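Local coordinates for glycoside hydrolase family protein (Novosphingobium sp. PP1Y, PDB 6Q2F) that acts as an alpha-L-rhamnosidase, a glycoside hydrolase that probably cleaves terminal alpha-L-rhamnose from rhamnose-bearing glycosides, at residues E109-F114 against Y483-G488; A117-D122 against G488-G493. All coordinates share one frame; numbering follows the deposited sequence.

Contact 1: residues E109-F114 against Y483-G488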
loop_
_atom_site.group_PDB
_atom_site.type_symbol
_atom_site.label_atom_id
_atom_site.label_comp_id
_atom_site.label_asym_id
_atom_site.label_seq_id
_atom_site.Cartn_x
_atom_site.Cartn_y
_atom_site.Cartn_z
ATOM N N GLU A 109 0.061 13.983 32.335
ATOM C CA GLU A 109 -0.951 14.803 31.675
ATOM C C GLU A 109 -1.309 14.254 30.303
ATOM O O GLU A 109 -2.478 14.301 29.904
ATOM C CB GLU A 109 -0.489 16.253 31.562
ATOM C CG GLU A 109 -1.648 17.224 31.246
ATOM C CD GLU A 109 -1.296 18.686 31.499
ATOM O OE1 GLU A 109 -2.071 19.565 31.062
ATOM O OE2 GLU A 109 -0.252 18.956 32.131
ATOM N N TRP A 110 -0.323 13.738 29.570
ATOM C CA TRP A 110 -0.607 13.071 28.309
ATOM C C TRP A 110 -1.480 11.841 28.535
ATOM O O TRP A 110 -2.466 11.616 27.811
ATOM C CB TRP A 110 0.698 12.681 27.611
ATOM C CG TRP A 110 0.505 12.160 26.226
ATOM C CD1 TRP A 110 0.606 12.872 25.052
ATOM C CD2 TRP A 110 0.162 10.817 25.851
ATOM N NE1 TRP A 110 0.347 12.051 23.979
ATOM C CE2 TRP A 110 0.074 10.787 24.440
ATOM C CE3 TRP A 110 -0.076 9.643 26.568
ATOM C CZ2 TRP A 110 -0.248 9.617 23.728
ATOM C CZ3 TRP A 110 -0.400 8.463 25.852
ATOM C CH2 TRP A 110 -0.475 8.468 24.451
ATOM N N LYS A 111 -1.139 11.031 29.542
ATOM C CA LYS A 111 -1.901 9.806 29.760
ATOM C C LYS A 111 -3.327 10.123 30.160
ATOM O O LYS A 111 -4.265 9.437 29.729
ATOM C CB LYS A 111 -1.207 8.918 30.801
ATOM C CG LYS A 111 0.106 8.321 30.289
ATOM C CD LYS A 111 0.730 7.305 31.242
ATOM C CE LYS A 111 0.978 7.842 32.645
ATOM N NZ LYS A 111 1.542 6.730 33.486
ATOM N N ASP A 112 -3.513 11.168 30.960
ATOM C CA ASP A 112 -4.863 11.564 31.336
ATOM C C ASP A 112 -5.641 12.069 30.127
ATOM O O ASP A 112 -6.840 11.794 29.999
ATOM C CB ASP A 112 -4.810 12.625 32.430
ATOM C CG ASP A 112 -6.150 12.818 33.103
ATOM O OD1 ASP A 112 -6.744 11.797 33.539
ATOM O OD2 ASP A 112 -6.619 13.961 33.176
ATOM N N ALA A 113 -4.975 12.773 29.214
ATOM C CA ALA A 113 -5.638 13.155 27.970
ATOM C C ALA A 113 -6.073 11.926 27.181
ATOM O O ALA A 113 -7.211 11.853 26.715
ATOM C CB ALA A 113 -4.717 14.034 27.124
ATOM N N PHE A 114 -5.194 10.943 27.031
ATOM C CA PHE A 114 -5.560 9.766 26.254
ATOM C C PHE A 114 -6.671 8.984 26.938
ATOM O O PHE A 114 -7.594 8.496 26.272
ATOM C CB PHE A 114 -4.358 8.845 25.995
ATOM C CG PHE A 114 -4.710 7.702 25.086
ATOM C CD1 PHE A 114 -4.658 7.869 23.713
ATOM C CD2 PHE A 114 -5.173 6.497 25.595
ATOM C CE1 PHE A 114 -5.028 6.837 22.853
ATOM C CE2 PHE A 114 -5.538 5.455 24.739
ATOM C CZ PHE A 114 -5.468 5.632 23.368
ATOM N N TYR A 483 -0.637 1.162 27.308
ATOM C CA TYR A 483 -1.928 1.792 27.041
ATOM C C TYR A 483 -2.989 1.378 28.048
ATOM O O TYR A 483 -3.878 2.177 28.362
ATOM C CB TYR A 483 -2.382 1.500 25.606
ATOM C CG TYR A 483 -1.793 2.528 24.683
ATOM C CD1 TYR A 483 -2.447 3.729 24.451
ATOM C CD2 TYR A 483 -0.530 2.352 24.129
ATOM C CE1 TYR A 483 -1.888 4.701 23.644
ATOM C CE2 TYR A 483 0.033 3.320 23.325
ATOM C CZ TYR A 483 -0.654 4.503 23.088
ATOM O OH TYR A 483 -0.106 5.471 22.289
ATOM N N LYS A 484 -2.900 0.157 28.583
ATOM C CA LYS A 484 -3.763 -0.211 29.703
ATOM C C LYS A 484 -3.463 0.630 30.932
ATOM O O LYS A 484 -4.372 0.956 31.708
ATOM C CB LYS A 484 -3.600 -1.699 30.022
ATOM C CG LYS A 484 -4.310 -2.601 29.016
ATOM C CD LYS A 484 -3.725 -3.980 29.005
ATOM C CE LYS A 484 -4.280 -4.871 30.091
ATOM N NZ LYS A 484 -4.196 -6.326 29.652
ATOM N N ASP A 485 -2.201 0.975 31.145
ATOM C CA ASP A 485 -1.904 1.886 32.237
ATOM C C ASP A 485 -2.414 3.287 31.924
ATOM O O ASP A 485 -3.031 3.937 32.778
ATOM C CB ASP A 485 -0.409 1.884 32.514
ATOM C CG ASP A 485 0.008 3.046 33.376
ATOM O OD1 ASP A 485 -0.227 2.984 34.602
ATOM O OD2 ASP A 485 0.578 4.011 32.824
ATOM N N ALA A 486 -2.202 3.754 30.695
ATOM C CA ALA A 486 -2.629 5.110 30.339
ATOM C C ALA A 486 -4.150 5.243 30.360
ATOM O O ALA A 486 -4.700 6.106 31.053
ATOM C CB ALA A 486 -2.084 5.486 28.960
ATOM N N ALA A 487 -4.849 4.394 29.601
ATOM C CA ALA A 487 -6.296 4.506 29.470
ATOM C C ALA A 487 -7.042 3.868 30.631
ATOM O O ALA A 487 -8.223 4.170 30.830
ATOM C CB ALA A 487 -6.757 3.864 28.147
ATOM N N GLY A 488 -6.374 3.018 31.410
ATOM C CA GLY A 488 -7.039 2.136 32.344
ATOM C C GLY A 488 -7.371 0.833 31.645
ATOM O O GLY A 488 -7.747 0.829 30.470
#
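Helices 108-124 and 469-487 cross at -80° with their short axis segments 8.6 Å apart, and the crossing is tight on its inner side and loose on its outer one. Inside, Y483 turns the CD1-CE1 edge of its ring onto one face of F114, an edge-to-face pair with planes at 75° and F114 CE2 3.6 Å from Y483 CD1. F114 is carried there with CG anti to the backbone N, and A487 CB closes on the edge of its ring, near its plane. The Y483 hydroxyl runs on to the rim of the W110 indole, OH lying 3.7 Å from CH2, while W110 NE1 is spent on D90. At the crossing point small A486 lets the backbones close in, its CB 3.8 Å from K111 CG. Outward, the K111 chain passes over this methyl, bends at chi3 (-56°) and reaches the exposed D485, where NZ meets the syn lone pair of OD2 at 3.0 Å in a salt bridge. L128 and I130 of strand 127-131 back the aromatic side, as where neighbouring helices pack together on the parallel strands of a beta/alpha barrel.

Contact 2: residues A117-D122 against G488-G493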
loop_
_atom_site.group_PDB
_atom_site.type_symbol
_atom_site.label_atom_id
_atom_site.label_comp_id
_atom_site.label_asym_id
_atom_site.label_seq_id
_atom_site.Cartn_x
_atom_site.Cartn_y
_atom_site.Cartn_z
ATOM N N ALA A 117 -9.751 10.640 26.050
ATOM C CA ALA A 117 -10.138 10.267 24.694
ATOM C C ALA A 117 -10.799 8.904 24.676
ATOM O O ALA A 117 -11.800 8.697 23.983
ATOM C CB ALA A 117 -8.922 10.255 23.760
ATOM N N ALA A 118 -10.258 7.956 25.436
ATOM C CA ALA A 118 -10.822 6.614 25.405
ATOM C C ALA A 118 -12.217 6.608 26.017
ATOM O O ALA A 118 -13.121 5.930 25.519
ATOM C CB ALA A 118 -9.892 5.635 26.131
ATOM N N HIS A 119 -12.412 7.374 27.099
ATOM C CA HIS A 119 -13.724 7.413 27.733
ATOM C C HIS A 119 -14.731 8.144 26.862
ATOM O O HIS A 119 -15.917 7.797 26.851
ATOM C CB HIS A 119 -13.630 8.064 29.113
ATOM C CG HIS A 119 -13.228 7.105 30.192
ATOM N ND1 HIS A 119 -14.088 6.155 30.702
ATOM C CD2 HIS A 119 -12.045 6.925 30.833
ATOM C CE1 HIS A 119 -13.459 5.443 31.621
ATOM N NE2 HIS A 119 -12.224 5.902 31.734
ATOM N N GLU A 120 -14.279 9.169 26.138
ATOM C CA GLU A 120 -15.180 9.889 25.247
ATOM C C GLU A 120 -15.578 9.019 24.072
ATOM O O GLU A 120 -16.733 9.059 23.634
ATOM C CB GLU A 120 -14.528 11.180 24.752
ATOM C CG GLU A 120 -14.483 12.287 25.798
ATOM C CD GLU A 120 -15.860 12.824 26.133
ATOM O OE1 GLU A 120 -16.402 13.623 25.336
ATOM O OE2 GLU A 120 -16.402 12.438 27.191
ATOM N N ALA A 121 -14.637 8.241 23.527
ATOM C CA ALA A 121 -15.000 7.340 22.436
ATOM C C ALA A 121 -15.979 6.285 22.927
ATOM O O ALA A 121 -16.971 5.986 22.258
ATOM C CB ALA A 121 -13.752 6.684 21.845
ATOM N N ASP A 122 -15.722 5.721 24.113
ATOM C CA ASP A 122 -16.674 4.796 24.708
ATOM C C ASP A 122 -18.035 5.463 24.879
ATOM O O ASP A 122 -19.058 4.918 24.458
ATOM C CB ASP A 122 -16.135 4.302 26.046
ATOM C CG ASP A 122 -17.088 3.359 26.747
ATOM O OD1 ASP A 122 -17.248 2.208 26.268
ATOM O OD2 ASP A 122 -17.668 3.761 27.775
ATOM N N GLY A 488 -6.374 3.018 31.410
ATOM C CA GLY A 488 -7.039 2.136 32.344
ATOM C C GLY A 488 -7.371 0.833 31.645
ATOM O O GLY A 488 -7.747 0.829 30.470
ATOM N N PRO A 489 -7.233 -0.302 32.344
ATOM C CA PRO A 489 -7.472 -1.601 31.682
ATOM C C PRO A 489 -8.918 -1.796 31.257
ATOM O O PRO A 489 -9.172 -2.559 30.323
ATOM C CB PRO A 489 -7.052 -2.643 32.737
ATOM C CG PRO A 489 -6.392 -1.817 33.886
ATOM C CD PRO A 489 -6.961 -0.438 33.778
ATOM N N ASP A 490 -9.873 -1.112 31.893
ATOM C CA ASP A 490 -11.256 -1.172 31.435
ATOM C C ASP A 490 -11.451 -0.474 30.096
ATOM O O ASP A 490 -12.519 -0.606 29.490
ATOM C CB ASP A 490 -12.199 -0.562 32.492
ATOM C CG ASP A 490 -11.795 0.869 32.908
ATOM O OD1 ASP A 490 -10.588 1.118 33.129
ATOM O OD2 ASP A 490 -12.686 1.753 33.013
HETATM N N MSE A 491 -10.453 0.256 29.614
HETATM C CA MSE A 491 -10.614 1.025 28.387
HETATM C C MSE A 491 -9.697 0.507 27.285
HETATM O O MSE A 491 -9.357 1.233 26.362
HETATM C CB MSE A 491 -10.330 2.505 28.659
HETATM C CG MSE A 491 -11.417 3.226 29.442
HETATM SE SE MSE A 491 -13.118 3.411 28.399
HETATM C CE MSE A 491 -14.283 2.357 29.515
ATOM N N VAL A 492 -9.283 -0.751 27.389
ATOM C CA VAL A 492 -8.511 -1.404 26.347
ATOM C C VAL A 492 -9.128 -2.781 26.122
ATOM O O VAL A 492 -9.179 -3.606 27.046
ATOM C CB VAL A 492 -7.019 -1.527 26.704
ATOM C CG1 VAL A 492 -6.289 -2.229 25.584
ATOM C CG2 VAL A 492 -6.397 -0.132 26.961
ATOM N N GLY A 493 -9.600 -3.032 24.904
ATOM C CA GLY A 493 -10.221 -4.317 24.609
ATOM C C GLY A 493 -11.656 -4.139 24.166
ATOM O O GLY A 493 -11.897 -3.648 23.062
HETATM O O HOH W 1 -9.969 4.336 32.657
#
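One face of the H119 imidazole is covered by the selenomethionine M491: CG stands over the rim near NE2, 3.6 Å from that atom, in a CH-pi contact, and SE follows over the same face 3.9 Å from the ring centroid, a chalcogen-aromatic contact of the Met-aromatic kind. The M491 side chain crosses the H119 side chain at about a right angle. Bends at chi2 (-68°) and chi3 (117°) fold it along the helix, so that CE, 3.8 Å from H119 CE1, stays by the ring as well. Nearer the backbone, M491 CB rests 4.0 Å from A118 CB, and SE sits 3.9 Å from CB of D122. The carboxylate of D122 is held by R495 in a salt bridge, while its CB packs against the selenium.

The polar rim is held more loosely. H119 NE2 hydrogen-bonds a water at 2.9 Å, and the same water donates a weak bond to D490 OD1; the nearby carboxylate would probably favour a protonated imidazole to some extent. An alanine in place of H119 would remove the ring over M491 and the partner of this water, and would probably leave the selenomethionine side chain less well covered. G488, the first residue past helix 469-487, takes positive phi (89°), and M491 N bonds back to G488 O across the short 3-10 turn at 489-490. The arrangement is a helix-to-strand connection of a beta/alpha barrel, its turn packed on helix 108-124, the neighbour whose strand 127-131 lies beside 497-502.

In the fold
Contacts 1 and 2 lie side by side, their centres about 9 Å apart, along one face of helix 108-124: 109-114 near its start meets the end of helix 469-487, and 117-122 near its end meets the loop that follows. In chain order come 109-114, 117-122, 483-488 and 488-493, the latter two sharing G488. A487 CB and A118 CB, 4.1 Å apart, join the two patches. Helix 108-124 leads into strand 127-131 and helix 469-487 into strand 497-502, parallel neighbours in the sheet, so two successive helix-strand units are packed together although well over 300 residues, including many beta strands, lie between strand 127-131 and helix 469-487. D503 and S504, just past strand 497-502, bind sodium.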